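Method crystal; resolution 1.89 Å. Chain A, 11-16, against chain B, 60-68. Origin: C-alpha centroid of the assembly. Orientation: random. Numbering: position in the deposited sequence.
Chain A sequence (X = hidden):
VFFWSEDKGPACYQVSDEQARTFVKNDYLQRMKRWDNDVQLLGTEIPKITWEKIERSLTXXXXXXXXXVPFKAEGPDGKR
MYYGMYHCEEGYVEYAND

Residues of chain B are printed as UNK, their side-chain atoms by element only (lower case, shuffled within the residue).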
# COMPACT_ATOMS: atom_id res chain seq x y z
N ALA A 11 13.73 8.53 -10.55
CA ALA A 11 14.49 8.77 -9.33
C ALA A 11 13.89 9.99 -8.63
O ALA A 11 13.35 10.88 -9.28
CB ALA A 11 15.96 9.01 -9.66
N CYS A 12 13.96 10.02 -7.30
CA CYS A 12 13.34 11.10 -6.55
C CYS A 12 13.81 12.49 -6.97
O CYS A 12 13.03 13.44 -6.97
CB CYS A 12 13.52 10.89 -5.05
SG CYS A 12 12.48 9.56 -4.42
N TYR A 13 15.08 12.61 -7.34
CA TYR A 13 15.62 13.91 -7.73
C TYR A 13 15.04 14.39 -9.06
O TYR A 13 15.17 15.56 -9.42
CB TYR A 13 17.15 13.90 -7.77
CG TYR A 13 17.77 13.12 -8.91
CD1 TYR A 13 18.01 13.71 -10.14
CD2 TYR A 13 18.13 11.78 -8.74
CE1 TYR A 13 18.59 12.99 -11.18
CE2 TYR A 13 18.71 11.06 -9.77
CZ TYR A 13 18.93 11.67 -10.99
OH TYR A 13 19.50 10.95 -12.01
N GLN A 14 14.39 13.48 -9.78
CA GLN A 14 13.71 13.83 -11.02
C GLN A 14 12.23 14.13 -10.78
O GLN A 14 11.51 14.49 -11.71
CB GLN A 14 13.87 12.70 -12.04
CG GLN A 14 15.33 12.38 -12.35
CD GLN A 14 15.48 11.14 -13.20
OE1 GLN A 14 14.73 10.18 -13.06
NE2 GLN A 14 16.46 11.16 -14.10
N VAL A 15 11.79 13.98 -9.54
CA VAL A 15 10.39 14.19 -9.19
C VAL A 15 10.20 15.53 -8.48
O VAL A 15 10.74 15.74 -7.40
CB VAL A 15 9.86 13.07 -8.28
CG1 VAL A 15 8.43 13.36 -7.84
CG2 VAL A 15 9.93 11.73 -9.01
N SER A 16 9.44 16.43 -9.10
CA SER A 16 9.15 17.72 -8.49
C SER A 16 8.14 17.57 -7.36
O SER A 16 7.43 16.57 -7.27
CB SER A 16 8.60 18.69 -9.54
OG SER A 16 7.30 18.33 -9.94
N UNK B 60 23.33 16.44 -2.38
CA UNK B 60 23.47 15.01 -2.63
C UNK B 60 22.11 14.40 -2.96
O UNK B 60 21.77 13.32 -2.49
c UNK B 60 24.07 14.32 -1.40
c UNK B 60 25.29 15.05 -0.86
o UNK B 60 26.12 15.51 -1.68
o UNK B 60 25.41 15.18 0.37
N UNK B 61 21.35 15.11 -3.78
CA UNK B 61 19.96 14.76 -4.05
C UNK B 61 19.79 13.40 -4.74
O UNK B 61 18.74 12.78 -4.64
c UNK B 61 19.96 15.99 -6.24
c UNK B 61 19.23 17.16 -4.15
c UNK B 61 19.26 15.83 -4.90
N UNK B 62 20.83 12.95 -5.43
CA UNK B 62 20.76 11.66 -6.12
C UNK B 62 20.74 10.50 -5.14
O UNK B 62 20.50 9.35 -5.52
c UNK B 62 21.90 11.53 -7.13
o UNK B 62 24.11 12.12 -8.66
c UNK B 62 21.77 12.46 -8.32
o UNK B 62 23.02 13.25 -10.19
c UNK B 62 23.06 12.62 -9.12
N UNK B 63 20.97 10.81 -3.87
CA UNK B 63 20.94 9.80 -2.81
C UNK B 63 19.55 9.58 -2.22
O UNK B 63 19.35 8.68 -1.42
o UNK B 63 23.69 9.76 -3.22
c UNK B 63 23.34 10.33 -2.16
o UNK B 63 24.12 11.04 -1.48
c UNK B 63 21.91 10.18 -1.68
N UNK B 64 18.57 10.40 -2.63
CA UNK B 64 17.22 10.29 -2.09
C UNK B 64 16.53 9.08 -2.68
O UNK B 64 16.36 9.01 -3.90
o UNK B 64 15.49 14.86 -1.70
c UNK B 64 16.74 12.83 -1.86
c UNK B 64 16.38 11.50 -2.49
c UNK B 64 15.91 13.96 -2.45
o UNK B 64 15.66 13.93 -3.68
N UNK B 65 16.13 8.13 -1.85
CA UNK B 65 15.26 7.05 -2.31
C UNK B 65 13.78 7.29 -2.04
O UNK B 65 12.92 6.59 -2.57
n UNK B 65 19.49 5.89 -4.36
c UNK B 65 15.72 5.73 -1.70
c UNK B 65 17.13 5.32 -2.11
c UNK B 65 18.63 4.71 -4.05
c UNK B 65 17.23 5.12 -3.62
N UNK B 66 13.47 8.31 -1.24
CA UNK B 66 12.10 8.53 -0.79
C UNK B 66 11.80 10.01 -0.61
O UNK B 66 12.64 10.77 -0.14
c UNK B 66 11.83 7.80 0.55
c UNK B 66 10.43 8.11 1.05
o UNK B 66 11.97 6.39 0.37
N UNK B 67 10.59 10.41 -0.99
CA UNK B 67 10.12 11.76 -0.72
C UNK B 67 9.03 11.70 0.33
O UNK B 67 8.07 10.94 0.19
c UNK B 67 10.57 12.77 -3.09
c UNK B 67 9.85 13.50 -4.22
c UNK B 67 9.57 12.41 -1.99
c UNK B 67 11.69 13.63 -2.52
N UNK B 68 9.17 12.49 1.38
CA UNK B 68 8.16 12.53 2.42
C UNK B 68 7.18 13.67 2.14
O UNK B 68 7.55 14.84 2.20
c UNK B 68 8.82 12.70 3.79
c UNK B 68 7.19 11.32 5.10
c UNK B 68 8.72 12.89 6.29
c UNK B 68 7.91 12.65 5.02
O HOH W 1 15.29 7.75 -6.11
O HOH W 2 17.12 10.73 -6.02

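Position 60 of chain B has two side-chain carbons, the second carrying two oxygens. This is a short carboxylate, and it touches nothing in the chain A stretch. It is Asp60(B).

Position 61 has three side-chain carbons, one carrying the other two. The fork sits at the first carbon. One branch lies 3.8 Å from CB of Tyr13(A), an apolar contact. The residue is Val61(B), and the branch is CG2.

Position 62 has three carbons in a row, the third carrying two oxygens. The second carbon sits over one face of the Tyr13(A) ring, 3.8 Å from the centroid and 17° off the ring normal. This is Glu62(B), and its CG makes a CH-pi contact with the ring.

Position 63 again has two carbons and two terminal oxygens. Its CA-to-CB bond points away from the chain A stretch, and the side chain makes no contact with it. It is Asp63(B). N of Asp63(B) donates a hydrogen bond to O of Asp60(B) at 3.0 Å, within the 3-10 turn.

Position 64 has three carbons and two oxygens on the third. Its CB is 3.9 Å from CB of Cys12(A). One carboxylate oxygen comes within 3.9 Å of N of Tyr13(A). This is Glu64(B).

Position 65 has four carbons in a row ending in nitrogen. The side chain starts away from the chain A stretch, but the backbone O is 3.5 Å from SG of Cys12(A). It is Lys65(B).

Position 66 has one carbon carrying one oxygen and one carbon. Its side chain also starts away, while its backbone N lies 3.6 Å from SG of Cys12(A). It is Thr66(B).

Position 67 has four carbons, forked at the second. The fork carbon is 4.0 Å from SG of Cys12(A), and one tip is 3.9 Å from CG1 of Val15(A). It is Leu67(B); these atoms are CG and CD1.

Position 68 has the same four-carbon fork but is out of reach of the chain A stretch. It is Leu68(B).

No direct hydrogen bond joins the two stretches. Apolar packing and two waters connect them. Cys12(A), buried and covalently bonded to a group elsewhere in the structure, packs against Glu64(B) to Leu67(B). Water 1 accepts from N of Cys12(A) at 2.9 Å and donates to O of Glu64(B) at 2.8 Å. Water 2 accepts from N of Tyr13(A) at 3.1 Å and donates to O of Val61(B) at 3.0 Å and O of Glu64(B) at 2.8 Å. The waters thus link backbone groups too far apart to bond directly.

Chain B (60-68) DVEDEKTLL
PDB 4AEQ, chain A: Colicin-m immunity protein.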